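Local coordinates for protein alanine racemase (Acinetobacter baumannii, PDB 4QHR) that belongs to the alanine racemase family, joining an N-terminal barrel domain of the TIM type to a separate C-terminal domain, at residues 94-99 against 118-123; 89-94 against 113-118; 55-60 against 73-78; 122-127 against 152-157. All coordinates share one frame; numbering follows the deposited sequence.

Contact 1. Residues 94-99 against 118-123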
loop_
_atom_site.group_PDB
_atom_site.type_symbol
_atom_site.label_atom_id
_atom_site.label_comp_id
_atom_site.label_asym_id
_atom_site.label_seq_id
_atom_site.Cartn_x
_atom_site.Cartn_y
_atom_site.Cartn_z
ATOM N N LYS A 94 -18.403 -25.621 0.316
ATOM C CA LYS A 94 -17.559 -26.457 -0.544
ATOM C C LYS A 94 -16.138 -25.887 -0.816
ATOM O O LYS A 94 -15.687 -25.793 -1.976
ATOM C CB LYS A 94 -18.246 -26.759 -1.854
ATOM C CG LYS A 94 -19.494 -27.612 -1.662
ATOM C CD LYS A 94 -20.121 -27.910 -3.014
ATOM C CE LYS A 94 -21.253 -28.922 -2.876
ATOM N NZ LYS A 94 -22.379 -28.522 -3.790
ATOM N N PHE A 95 -15.453 -25.544 0.256
ATOM C CA PHE A 95 -14.073 -25.088 0.205
ATOM C C PHE A 95 -13.158 -26.247 0.611
ATOM O O PHE A 95 -13.245 -26.765 1.733
ATOM C CB PHE A 95 -13.847 -23.950 1.205
ATOM C CG PHE A 95 -14.579 -22.682 0.924
ATOM C CD1 PHE A 95 -15.121 -22.401 -0.274
ATOM C CD2 PHE A 95 -14.667 -21.737 1.906
ATOM C CE1 PHE A 95 -15.775 -21.232 -0.505
ATOM C CE2 PHE A 95 -15.317 -20.535 1.688
ATOM C CZ PHE A 95 -15.864 -20.290 0.483
ATOM N N GLU A 96 -12.265 -26.679 -0.269
ATOM C CA GLU A 96 -11.348 -27.718 0.084
ATOM C C GLU A 96 -10.242 -27.077 0.925
ATOM O O GLU A 96 -9.824 -25.960 0.640
ATOM C CB GLU A 96 -10.756 -28.361 -1.155
ATOM C CG GLU A 96 -11.816 -29.083 -1.973
ATOM C CD GLU A 96 -11.260 -29.828 -3.143
ATOM O OE1 GLU A 96 -10.132 -29.504 -3.589
ATOM O OE2 GLU A 96 -11.945 -30.784 -3.563
ATOM N N CYS A 97 -9.762 -27.818 1.910
ATOM C CA CYS A 97 -8.776 -27.319 2.840
ATOM C C CYS A 97 -7.434 -27.941 2.644
ATOM O O CYS A 97 -7.322 -29.160 2.538
ATOM C CB CYS A 97 -9.196 -27.603 4.284
ATOM S SG CYS A 97 -10.680 -26.720 4.741
ATOM N N VAL A 98 -6.420 -27.084 2.622
ATOM C CA VAL A 98 -5.085 -27.510 2.893
ATOM C C VAL A 98 -4.988 -27.855 4.380
ATOM O O VAL A 98 -5.552 -27.149 5.225
ATOM C CB VAL A 98 -4.054 -26.421 2.560
ATOM C CG1 VAL A 98 -2.809 -26.560 3.407
ATOM C CG2 VAL A 98 -3.687 -26.509 1.096
ATOM N N ILE A 99 -4.291 -28.940 4.714
ATOM C CA ILE A 99 -3.823 -29.116 6.075
ATOM C C ILE A 99 -2.288 -29.122 6.064
ATOM O O ILE A 99 -1.643 -29.687 5.173
ATOM C CB ILE A 99 -4.403 -30.381 6.796
ATOM C CG1 ILE A 99 -3.922 -31.676 6.170
ATOM C CG2 ILE A 99 -5.922 -30.303 6.880
ATOM C CD1 ILE A 99 -4.163 -32.908 7.029
ATOM N N GLN A 118 -19.528 -34.024 1.234
ATOM C CA GLN A 118 -19.546 -32.872 0.325
ATOM C C GLN A 118 -18.644 -33.057 -0.892
ATOM O O GLN A 118 -18.682 -32.241 -1.781
ATOM C CB GLN A 118 -19.171 -31.557 1.056
ATOM C CG GLN A 118 -20.305 -30.936 1.850
ATOM C CD GLN A 118 -21.380 -30.308 0.962
ATOM O OE1 GLN A 118 -22.026 -30.993 0.164
ATOM N NE2 GLN A 118 -21.567 -29.017 1.090
ATOM N N GLY A 119 -17.833 -34.125 -0.933
ATOM C CA GLY A 119 -17.040 -34.414 -2.086
ATOM C C GLY A 119 -15.728 -33.680 -2.079
ATOM O O GLY A 119 -15.141 -33.501 -3.122
ATOM N N LEU A 120 -15.264 -33.264 -0.904
ATOM C CA LEU A 120 -14.131 -32.311 -0.825
ATOM C C LEU A 120 -12.864 -33.085 -0.633
ATOM O O LEU A 120 -12.791 -33.949 0.270
ATOM C CB LEU A 120 -14.314 -31.325 0.340
ATOM C CG LEU A 120 -15.560 -30.442 0.226
ATOM C CD1 LEU A 120 -15.795 -29.708 1.566
ATOM C CD2 LEU A 120 -15.453 -29.447 -0.919
ATOM N N LYS A 121 -11.856 -32.752 -1.433
ATOM C CA LYS A 121 -10.538 -33.309 -1.245
ATOM C C LYS A 121 -9.843 -32.563 -0.158
ATOM O O LYS A 121 -10.222 -31.428 0.199
ATOM C CB LYS A 121 -9.683 -33.267 -2.521
ATOM C CG LYS A 121 -10.369 -33.853 -3.763
ATOM C CD LYS A 121 -9.573 -33.714 -5.058
ATOM C CE LYS A 121 -9.316 -32.298 -5.488
ATOM N NZ LYS A 121 -10.529 -31.540 -5.951
ATOM N N VAL A 122 -8.813 -33.186 0.391
ATOM C CA VAL A 122 -7.975 -32.533 1.380
ATOM C C VAL A 122 -6.605 -32.392 0.734
ATOM O O VAL A 122 -6.077 -33.368 0.138
ATOM C CB VAL A 122 -7.941 -33.285 2.718
ATOM C CG1 VAL A 122 -7.659 -34.730 2.527
ATOM C CG2 VAL A 122 -6.908 -32.676 3.672
ATOM N N TRP A 123 -6.061 -31.190 0.801
ATOM C CA TRP A 123 -4.746 -30.888 0.249
ATOM C C TRP A 123 -3.705 -31.009 1.375
ATOM O O TRP A 123 -3.789 -30.313 2.367
ATOM C CB TRP A 123 -4.728 -29.510 -0.425
ATOM C CG TRP A 123 -5.650 -29.400 -1.586
ATOM C CD1 TRP A 123 -7.013 -29.575 -1.567
ATOM C CD2 TRP A 123 -5.318 -29.026 -2.919
ATOM N NE1 TRP A 123 -7.526 -29.382 -2.827
ATOM C CE2 TRP A 123 -6.513 -29.026 -3.668
ATOM C CE3 TRP A 123 -4.115 -28.692 -3.558
ATOM C CZ2 TRP A 123 -6.543 -28.722 -5.027
ATOM C CZ3 TRP A 123 -4.121 -28.399 -4.886
ATOM C CH2 TRP A 123 -5.330 -28.390 -5.626
#

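Contact 2. Residues 89-94 against 113-118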
loop_
_atom_site.group_PDB
_atom_site.type_symbol
_atom_site.label_atom_id
_atom_site.label_comp_id
_atom_site.label_asym_id
_atom_site.label_seq_id
_atom_site.Cartn_x
_atom_site.Cartn_y
_atom_site.Cartn_z
ATOM N N VAL A 89 -18.248 -24.004 8.043
ATOM C CA VAL A 89 -18.443 -23.003 6.968
ATOM C C VAL A 89 -17.755 -23.448 5.675
ATOM O O VAL A 89 -18.360 -23.460 4.605
ATOM C CB VAL A 89 -17.890 -21.619 7.355
ATOM C CG1 VAL A 89 -18.128 -20.606 6.248
ATOM C CG2 VAL A 89 -18.514 -21.124 8.670
ATOM N N ALA A 90 -16.501 -23.856 5.799
ATOM C CA ALA A 90 -15.770 -24.455 4.697
ATOM C C ALA A 90 -16.514 -25.605 4.050
ATOM O O ALA A 90 -16.633 -25.664 2.841
ATOM C CB ALA A 90 -14.375 -24.913 5.152
ATOM N N ILE A 91 -17.026 -26.523 4.850
ATOM C CA ILE A 91 -17.750 -27.653 4.329
ATOM C C ILE A 91 -19.033 -27.223 3.596
ATOM O O ILE A 91 -19.330 -27.718 2.494
ATOM C CB ILE A 91 -18.023 -28.648 5.455
ATOM C CG1 ILE A 91 -16.715 -29.345 5.885
ATOM C CG2 ILE A 91 -19.035 -29.656 5.054
ATOM C CD1 ILE A 91 -16.834 -29.941 7.294
ATOM N N GLU A 92 -19.745 -26.270 4.167
ATOM C CA GLU A 92 -21.048 -25.836 3.644
ATOM C C GLU A 92 -20.861 -25.109 2.314
ATOM O O GLU A 92 -21.625 -25.310 1.360
ATOM C CB GLU A 92 -21.746 -24.954 4.676
ATOM C CG GLU A 92 -22.970 -24.172 4.206
ATOM C CD GLU A 92 -24.180 -25.037 3.878
ATOM O OE1 GLU A 92 -25.007 -24.537 3.096
ATOM O OE2 GLU A 92 -24.330 -26.195 4.377
ATOM N N GLN A 93 -19.824 -24.295 2.251
ATOM C CA GLN A 93 -19.498 -23.570 1.047
ATOM C C GLN A 93 -18.707 -24.370 0.012
ATOM O O GLN A 93 -18.366 -23.827 -1.047
ATOM C CB GLN A 93 -18.692 -22.337 1.433
ATOM C CG GLN A 93 -19.412 -21.336 2.336
ATOM C CD GLN A 93 -20.525 -20.631 1.600
ATOM O OE1 GLN A 93 -20.591 -20.675 0.378
ATOM N NE2 GLN A 93 -21.409 -19.997 2.335
ATOM N N LYS A 94 -18.403 -25.621 0.316
ATOM C CA LYS A 94 -17.559 -26.457 -0.544
ATOM C C LYS A 94 -16.138 -25.887 -0.816
ATOM O O LYS A 94 -15.687 -25.793 -1.976
ATOM C CB LYS A 94 -18.246 -26.759 -1.854
ATOM C CG LYS A 94 -19.494 -27.612 -1.662
ATOM C CD LYS A 94 -20.121 -27.910 -3.014
ATOM C CE LYS A 94 -21.253 -28.922 -2.876
ATOM N NZ LYS A 94 -22.379 -28.522 -3.790
ATOM N N GLN A 113 -16.991 -36.908 8.259
ATOM C CA GLN A 113 -18.164 -37.404 7.513
ATOM C C GLN A 113 -18.798 -36.331 6.611
ATOM O O GLN A 113 -18.976 -36.572 5.410
ATOM C CB GLN A 113 -19.153 -38.127 8.421
ATOM C CG GLN A 113 -18.657 -39.581 8.623
ATOM C CD GLN A 113 -19.210 -40.325 9.826
ATOM O OE1 GLN A 113 -18.698 -41.398 10.170
ATOM N NE2 GLN A 113 -20.236 -39.777 10.483
ATOM N N ALA A 114 -19.067 -35.158 7.163
ATOM C CA ALA A 114 -19.622 -34.053 6.378
ATOM C C ALA A 114 -18.664 -33.578 5.247
ATOM O O ALA A 114 -19.071 -33.352 4.123
ATOM C CB ALA A 114 -19.971 -32.902 7.301
ATOM N N TYR A 115 -17.379 -33.458 5.583
ATOM C CA TYR A 115 -16.360 -33.053 4.645
ATOM C C TYR A 115 -16.320 -34.024 3.480
ATOM O O TYR A 115 -16.386 -33.615 2.346
ATOM C CB TYR A 115 -15.005 -32.958 5.366
ATOM C CG TYR A 115 -13.906 -32.294 4.583
ATOM C CD1 TYR A 115 -13.185 -32.996 3.641
ATOM C CD2 TYR A 115 -13.563 -30.945 4.799
ATOM C CE1 TYR A 115 -12.122 -32.403 2.945
ATOM C CE2 TYR A 115 -12.519 -30.320 4.090
ATOM C CZ TYR A 115 -11.806 -31.050 3.151
ATOM O OH TYR A 115 -10.763 -30.462 2.420
ATOM N N ILE A 116 -16.296 -35.319 3.753
ATOM C CA ILE A 116 -16.247 -36.339 2.692
ATOM C C ILE A 116 -17.568 -36.391 1.918
ATOM O O ILE A 116 -17.583 -36.484 0.683
ATOM C CB ILE A 116 -15.889 -37.730 3.269
ATOM C CG1 ILE A 116 -14.417 -37.702 3.703
ATOM C CG2 ILE A 116 -16.116 -38.839 2.236
ATOM C CD1 ILE A 116 -14.031 -38.859 4.595
ATOM N N ALA A 117 -18.684 -36.262 2.608
ATOM C CA ALA A 117 -19.964 -36.338 1.901
ATOM C C ALA A 117 -20.123 -35.178 0.931
ATOM O O ALA A 117 -20.757 -35.347 -0.101
ATOM C CB ALA A 117 -21.112 -36.400 2.884
ATOM N N GLN A 118 -19.528 -34.024 1.234
ATOM C CA GLN A 118 -19.546 -32.872 0.325
ATOM C C GLN A 118 -18.644 -33.057 -0.892
ATOM O O GLN A 118 -18.682 -32.241 -1.781
ATOM C CB GLN A 118 -19.171 -31.557 1.056
ATOM C CG GLN A 118 -20.305 -30.936 1.850
ATOM C CD GLN A 118 -21.380 -30.308 0.962
ATOM O OE1 GLN A 118 -22.026 -30.993 0.164
ATOM N NE2 GLN A 118 -21.567 -29.017 1.090
#

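Contact 3. Residues 55-60 against 73-78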
loop_
_atom_site.group_PDB
_atom_site.type_symbol
_atom_site.label_atom_id
_atom_site.label_comp_id
_atom_site.label_asym_id
_atom_site.label_seq_id
_atom_site.Cartn_x
_atom_site.Cartn_y
_atom_site.Cartn_z
ATOM N N PHE A 55 -10.372 -21.778 -7.672
ATOM C CA PHE A 55 -9.770 -20.548 -7.199
ATOM C C PHE A 55 -9.053 -20.838 -5.893
ATOM O O PHE A 55 -9.607 -21.481 -4.969
ATOM C CB PHE A 55 -10.810 -19.455 -6.966
ATOM C CG PHE A 55 -11.487 -18.985 -8.207
ATOM C CD1 PHE A 55 -10.751 -18.447 -9.264
ATOM C CD2 PHE A 55 -12.880 -19.060 -8.338
ATOM C CE1 PHE A 55 -11.381 -17.996 -10.441
ATOM C CE2 PHE A 55 -13.509 -18.578 -9.506
ATOM C CZ PHE A 55 -12.763 -18.059 -10.557
ATOM N N GLY A 56 -7.820 -20.385 -5.786
ATOM C CA GLY A 56 -7.049 -20.487 -4.523
ATOM C C GLY A 56 -7.001 -19.188 -3.731
ATOM O O GLY A 56 -6.705 -18.118 -4.304
ATOM N N VAL A 57 -7.248 -19.264 -2.420
ATOM C CA VAL A 57 -7.314 -18.074 -1.547
ATOM C C VAL A 57 -6.478 -18.322 -0.279
ATOM O O VAL A 57 -6.185 -19.490 0.069
ATOM C CB VAL A 57 -8.743 -17.725 -1.119
ATOM C CG1 VAL A 57 -9.596 -17.387 -2.321
ATOM C CG2 VAL A 57 -9.438 -18.870 -0.359
ATOM N N ALA A 58 -6.138 -17.244 0.419
ATOM C CA ALA A 58 -5.330 -17.334 1.641
ATOM C C ALA A 58 -6.169 -17.670 2.884
ATOM O O ALA A 58 -5.643 -18.185 3.869
ATOM C CB ALA A 58 -4.563 -16.065 1.847
ATOM N N CYS A 59 -7.470 -17.389 2.857
ATOM C CA CYS A 59 -8.276 -17.609 4.053
ATOM C C CYS A 59 -9.750 -17.748 3.731
ATOM O O CYS A 59 -10.225 -17.424 2.619
ATOM C CB CYS A 59 -8.051 -16.504 5.109
ATOM S SG CYS A 59 -8.425 -14.830 4.505
ATOM N N LEU A 60 -10.493 -18.201 4.738
ATOM C CA LEU A 60 -11.933 -18.415 4.562
ATOM C C LEU A 60 -12.645 -17.168 4.060
ATOM O O LEU A 60 -13.553 -17.250 3.220
ATOM C CB LEU A 60 -12.550 -18.791 5.909
ATOM C CG LEU A 60 -14.042 -19.091 5.997
ATOM C CD1 LEU A 60 -14.318 -20.386 5.241
ATOM C CD2 LEU A 60 -14.436 -19.209 7.465
ATOM N N GLN A 73 -17.370 -21.947 -8.448
ATOM C CA GLN A 73 -16.188 -22.782 -8.616
ATOM C C GLN A 73 -15.647 -23.383 -7.309
ATOM O O GLN A 73 -15.755 -22.792 -6.241
ATOM C CB GLN A 73 -15.023 -21.997 -9.286
ATOM C CG GLN A 73 -15.213 -21.693 -10.766
ATOM C CD GLN A 73 -16.064 -20.474 -11.048
ATOM O OE1 GLN A 73 -16.726 -19.903 -10.171
ATOM N NE2 GLN A 73 -16.079 -20.074 -12.291
ATOM N N PRO A 74 -15.041 -24.566 -7.397
ATOM C CA PRO A 74 -14.269 -25.051 -6.275
ATOM C C PRO A 74 -13.262 -23.967 -5.793
ATOM O O PRO A 74 -12.727 -23.232 -6.611
ATOM C CB PRO A 74 -13.530 -26.256 -6.846
ATOM C CG PRO A 74 -14.438 -26.779 -7.952
ATOM C CD PRO A 74 -15.057 -25.520 -8.522
ATOM N N VAL A 75 -13.082 -23.866 -4.480
ATOM C CA VAL A 75 -12.172 -22.889 -3.857
ATOM C C VAL A 75 -11.276 -23.705 -2.963
ATOM O O VAL A 75 -11.771 -24.572 -2.268
ATOM C CB VAL A 75 -12.907 -21.810 -3.042
ATOM C CG1 VAL A 75 -11.920 -20.978 -2.223
ATOM C CG2 VAL A 75 -13.632 -20.862 -3.958
ATOM N N THR A 76 -9.977 -23.447 -2.993
ATOM C CA THR A 76 -9.031 -24.102 -2.095
ATOM C C THR A 76 -8.512 -23.088 -1.076
ATOM O O THR A 76 -8.030 -22.002 -1.463
ATOM C CB THR A 76 -7.897 -24.748 -2.864
ATOM O OG1 THR A 76 -8.451 -25.784 -3.684
ATOM C CG2 THR A 76 -6.929 -25.401 -1.909
ATOM N N LEU A 77 -8.662 -23.400 0.214
ATOM C CA LEU A 77 -8.070 -22.572 1.274
ATOM C C LEU A 77 -6.630 -23.026 1.404
ATOM O O LEU A 77 -6.329 -24.081 2.005
ATOM C CB LEU A 77 -8.797 -22.698 2.615
ATOM C CG LEU A 77 -10.333 -22.530 2.511
ATOM C CD1 LEU A 77 -11.039 -22.782 3.841
ATOM C CD2 LEU A 77 -10.714 -21.165 1.919
ATOM N N ILE A 78 -5.713 -22.221 0.856
ATOM C CA ILE A 78 -4.328 -22.722 0.662
ATOM C C ILE A 78 -3.497 -22.815 1.939
ATOM O O ILE A 78 -2.423 -23.361 1.915
ATOM C CB ILE A 78 -3.619 -21.856 -0.419
ATOM C CG1 ILE A 78 -2.583 -22.628 -1.257
ATOM C CG2 ILE A 78 -2.980 -20.636 0.198
ATOM C CD1 ILE A 78 -3.171 -23.706 -2.155
#

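Contact 4. Residues 122-127 against 152-157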
loop_
_atom_site.group_PDB
_atom_site.type_symbol
_atom_site.label_atom_id
_atom_site.label_comp_id
_atom_site.label_asym_id
_atom_site.label_seq_id
_atom_site.Cartn_x
_atom_site.Cartn_y
_atom_site.Cartn_z
ATOM N N VAL A 122 -8.813 -33.186 0.391
ATOM C CA VAL A 122 -7.975 -32.533 1.380
ATOM C C VAL A 122 -6.605 -32.392 0.734
ATOM O O VAL A 122 -6.077 -33.368 0.138
ATOM C CB VAL A 122 -7.941 -33.285 2.718
ATOM C CG1 VAL A 122 -7.659 -34.730 2.527
ATOM C CG2 VAL A 122 -6.908 -32.676 3.672
ATOM N N TRP A 123 -6.061 -31.190 0.801
ATOM C CA TRP A 123 -4.746 -30.888 0.249
ATOM C C TRP A 123 -3.705 -31.009 1.375
ATOM O O TRP A 123 -3.789 -30.313 2.367
ATOM C CB TRP A 123 -4.728 -29.510 -0.425
ATOM C CG TRP A 123 -5.650 -29.400 -1.586
ATOM C CD1 TRP A 123 -7.013 -29.575 -1.567
ATOM C CD2 TRP A 123 -5.318 -29.026 -2.919
ATOM N NE1 TRP A 123 -7.526 -29.382 -2.827
ATOM C CE2 TRP A 123 -6.513 -29.026 -3.668
ATOM C CE3 TRP A 123 -4.115 -28.692 -3.558
ATOM C CZ2 TRP A 123 -6.543 -28.722 -5.027
ATOM C CZ3 TRP A 123 -4.121 -28.399 -4.886
ATOM C CH2 TRP A 123 -5.330 -28.390 -5.626
ATOM N N VAL A 124 -2.771 -31.941 1.244
ATOM C CA VAL A 124 -1.827 -32.233 2.334
ATOM C C VAL A 124 -0.508 -31.621 1.941
ATOM O O VAL A 124 0.137 -32.051 0.968
ATOM C CB VAL A 124 -1.702 -33.740 2.598
ATOM C CG1 VAL A 124 -0.769 -33.977 3.763
ATOM C CG2 VAL A 124 -3.075 -34.365 2.862
ATOM N N LYS A 125 -0.093 -30.623 2.714
ATOM C CA LYS A 125 1.047 -29.767 2.380
ATOM C C LYS A 125 2.345 -30.363 2.945
ATOM O O LYS A 125 2.436 -30.654 4.106
ATOM C CB LYS A 125 0.787 -28.352 2.931
ATOM C CG LYS A 125 1.909 -27.285 2.857
ATOM C CD LYS A 125 2.408 -26.959 1.458
ATOM C CE LYS A 125 2.996 -25.525 1.328
ATOM N NZ LYS A 125 4.407 -25.441 1.773
ATOM N N LEU A 126 3.332 -30.489 2.075
ATOM C CA LEU A 126 4.667 -30.908 2.415
ATOM C C LEU A 126 5.563 -29.714 2.675
ATOM O O LEU A 126 5.614 -28.756 1.888
ATOM C CB LEU A 126 5.270 -31.651 1.228
ATOM C CG LEU A 126 6.721 -32.180 1.282
ATOM C CD1 LEU A 126 6.866 -33.276 2.328
ATOM C CD2 LEU A 126 7.158 -32.670 -0.083
ATOM N N ASN A 127 6.291 -29.801 3.770
ATOM C CA ASN A 127 7.439 -28.918 4.003
ATOM C C ASN A 127 8.651 -29.720 3.557
ATOM O O ASN A 127 9.079 -30.672 4.258
ATOM C CB ASN A 127 7.547 -28.578 5.477
ATOM C CG ASN A 127 8.858 -27.897 5.841
ATOM O OD1 ASN A 127 9.671 -27.473 4.989
ATOM N ND2 ASN A 127 9.048 -27.758 7.112
ATOM N N PHE A 152 -10.786 -40.243 2.862
ATOM C CA PHE A 152 -10.488 -39.009 2.156
ATOM C C PHE A 152 -9.801 -39.236 0.815
ATOM O O PHE A 152 -9.020 -40.169 0.634
ATOM C CB PHE A 152 -9.587 -38.074 2.964
ATOM C CG PHE A 152 -10.223 -37.466 4.175
ATOM C CD1 PHE A 152 -10.927 -36.252 4.091
ATOM C CD2 PHE A 152 -10.122 -38.064 5.392
ATOM C CE1 PHE A 152 -11.486 -35.671 5.226
ATOM C CE2 PHE A 152 -10.674 -37.474 6.533
ATOM C CZ PHE A 152 -11.373 -36.290 6.433
ATOM N N THR A 153 -10.060 -38.317 -0.106
ATOM C CA THR A 153 -9.284 -38.206 -1.327
ATOM C C THR A 153 -8.330 -37.050 -1.084
ATOM O O THR A 153 -8.758 -35.912 -0.748
ATOM C CB THR A 153 -10.161 -37.940 -2.561
ATOM O OG1 THR A 153 -11.000 -39.087 -2.810
ATOM C CG2 THR A 153 -9.329 -37.636 -3.813
ATOM N N CYS A 154 -7.053 -37.350 -1.242
ATOM C CA CYS A 154 -5.964 -36.416 -0.934
ATOM C C CYS A 154 -5.330 -35.784 -2.163
ATOM O O CYS A 154 -5.360 -36.352 -3.289
ATOM C CB CYS A 154 -4.829 -37.156 -0.211
ATOM S SG CYS A 154 -5.272 -37.788 1.381
ATOM N N VAL A 155 -4.722 -34.619 -1.970
ATOM C CA VAL A 155 -3.840 -34.037 -2.981
ATOM C C VAL A 155 -2.529 -33.729 -2.296
ATOM O O VAL A 155 -2.531 -32.962 -1.359
ATOM C CB VAL A 155 -4.395 -32.730 -3.573
ATOM C CG1 VAL A 155 -3.425 -32.158 -4.585
ATOM C CG2 VAL A 155 -5.758 -32.946 -4.168
ATOM N N LEU A 156 -1.441 -34.312 -2.734
ATOM C CA LEU A 156 -0.113 -33.978 -2.240
ATOM C C LEU A 156 0.257 -32.628 -2.801
ATOM O O LEU A 156 0.342 -32.461 -4.042
ATOM C CB LEU A 156 0.909 -35.010 -2.682
ATOM C CG LEU A 156 2.372 -34.770 -2.288
ATOM C CD1 LEU A 156 2.509 -34.702 -0.771
ATOM C CD2 LEU A 156 3.218 -35.915 -2.843
ATOM N N ALA A 157 0.517 -31.679 -1.909
ATOM C CA ALA A 157 0.812 -30.299 -2.303
ATOM C C ALA A 157 2.172 -29.843 -1.775
ATOM O O ALA A 157 2.494 -30.019 -0.613
ATOM C CB ALA A 157 -0.270 -29.346 -1.815
#

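Contact 1. Residues 94-99 against 118-123
E96 sends its carboxylate across to K121 and W123 where strands 95-99 and 122-125 run as parallel neighbours in the TIM-type barrel of the N-terminal domain. The polar contacts centre on its two oxygens. E96 OE1 receives W123 NE1 at 2.7 Å along an almost straight N-H (174°); the oxygen lies at the indole edge, in the ring plane, while the donor stands above the carboxylate plane. E96 OE2 accepts twice. K121 NZ makes a salt bridge to E96 OE2 at 2.9 Å on its syn lone pair, and K121 N reaches the same oxygen from well above the carboxylate, also at 2.9 Å. Bonds from several directions fix the carboxylate's rotation. Backbone bonds continue the pairing, W123 N to C97 O (3.0 Å) and I99 N to W123 O (2.8 Å). Just before them, Y115 OH from helix 112-117 hydrogen-bonds both C97 N and K121 O. Among apolar contacts, V98 CG2 meets W123 CB at 3.5 Å, with the two side chains crossing at about a right angle, and I99 CG1 lies by V122 CG2 on the side of helix 102-110. At the start of both segments L120 CD2 sits against the backbone of K94, 3.6 Å from K94 C. Beyond it the chain of K94 crosses Q118, whose NE2 bonds I91 O and lies 3.7 Å from K94 CG.

Contact 2. Residues 89-94 against 113-118
I91 and Y115 mark the closest backbone approach of helices 87-92 and 112-117, with their CA atoms 5.6 Å apart; at the helix ends K94 and Q118 stand wider, 6.8 Å between CA atoms. The first helix finishes in a Schellman motif at K94, whose positive phi turns the chain out of the helix while K94 N bonds back to I91 O at 3.2 Å. Between the two helices, I91 supplies most of the apolar contact. Its CG1 comes obliquely to the Y115 ring, 3.7 Å from Y115 CD2, and CD1 reaches on to the CB and backbone N of Y115. I91 CG2 faces A114 and Q118, on either side of Y115 in the sequence, 3.7 Å from Q118 CG and 4.1 Å from A114 CB. Y115 belongs more to the interior than to this helix pair: its OH bonds K121 O and C97 N. The single hydrogen bond between the two segments comes from Q118. A bend at chi2 (-72°) swings CD round toward the first helix, and NE2 donates to I91 O at 2.9 Å (N-H...O 155°), tilted from the carbonyl plane. K94 N and Q118 NE2 approach I91 O from opposite faces of that plane. A carbonyl in the last turn of one helix is thus satisfied both by its own Schellman turn and by a side-chain amide from the end of helix 112-117.

Contact 3. Residues 55-60 against 73-78
F55 O takes the shortest polar bond of the pair, T76 N at 2.8 Å, and the CA of V75 adds a C-H contact to the same oxygen at 3.1 Å. The ladder runs on as a parallel pairing: F55 N bonds P74 O, V57 N bonds T76 O, and I78 N meets V57 O at 2.9 Å almost straight (173°). On one face V57 and L77 lie side by side and point the same way. V57 CG2, set between its backbone N and carbonyl carbon, presses on L77 CD2 at 3.5 Å, tighter than usual for two carbons, and touches V75 CG1 at 3.8 Å. Where both segments start, the F55 ring crosses the Q73 side chain with ring and amide planes 56° apart; F55 CE2 approaches Q73 CD to 3.5 Å, while Q73 NE2 bonds N50 O. The strands and helix 60-68 form a beta-alpha-beta unit, the helix packing I66 on F55 and V57. T76 points to the other face, where its partner G56 has no side chain, and touches E96. Strand 95-99 flanks 75-77 and bonds V75 and L77, strand 28-32 lies beyond 54-57, and D303 and R2 of the second subunit pack on A58 and C59.

Contact 4. Residues 122-127 against 152-157
W123 carries V155 over one face of its indole: V155 CG1 stands 4.0 Å from the centroid of the six-membered ring and 22° off the normal, a CH-pi contact. V155 CB lies above the same face, offset toward the rim. With V155 CG1 anti to the backbone N (chi1 179°), that methyl meets CE3 and CZ3 of W123, while V155 CG2 lies nearest CE2, at the ring fusion. At the ring edge, near its plane, A157 CB is 4.3 Å from W123 CE3; the indole NE1 is engaged by E96, and the ring of Y207 also meets the indole. The second flat group, the F152 ring, is approached obliquely by V122 CG1, which is 3.9 Å from F152 CB. The same methyl touches C154 SG at 4.0 Å, on the opposite face of the sheet from W123. Five backbone hydrogen bonds join the segments. V122 O accepts V155 N and V124 N returns to V155 O, both at 2.8 Å; A157 N reaches V124 O at 2.9 Å from 38° above the carbonyl plane, and L126 N ends the series on A157 O. V122 N opens it on T153 O. K125 CD passes near A157 O before its NZ bonds L133 O. Helix 139-149 connects the two strands and sends I140 and L147 onto V124, and L147 onto F152. This is the beta-alpha-beta crossover from which a TIM-type barrel is built, with parallel strands adjacent in the sheet and the helix packed outside.

Overall arrangement
From the N terminus, contact 3 closes first, joining strands 54-57 and 75-77 around helix 60-68. Contact 2 then opens on helix 87-92 and contact 1 on the strand that follows it; the two share K94 and Q118 and cross, contact 2 closing on helix 112-117 just before contact 1 closes on the next strand. Contact 4 starts on that strand, shares V122 and W123 with contact 1, and closes at 154-157. Strand 95-99 links contact 3 to contact 1 through backbone bonds to 75-77. Contacts 3, 1 and 4 thus tie five successive parallel strands of the barrel, while contact 2 joins two helices outside them.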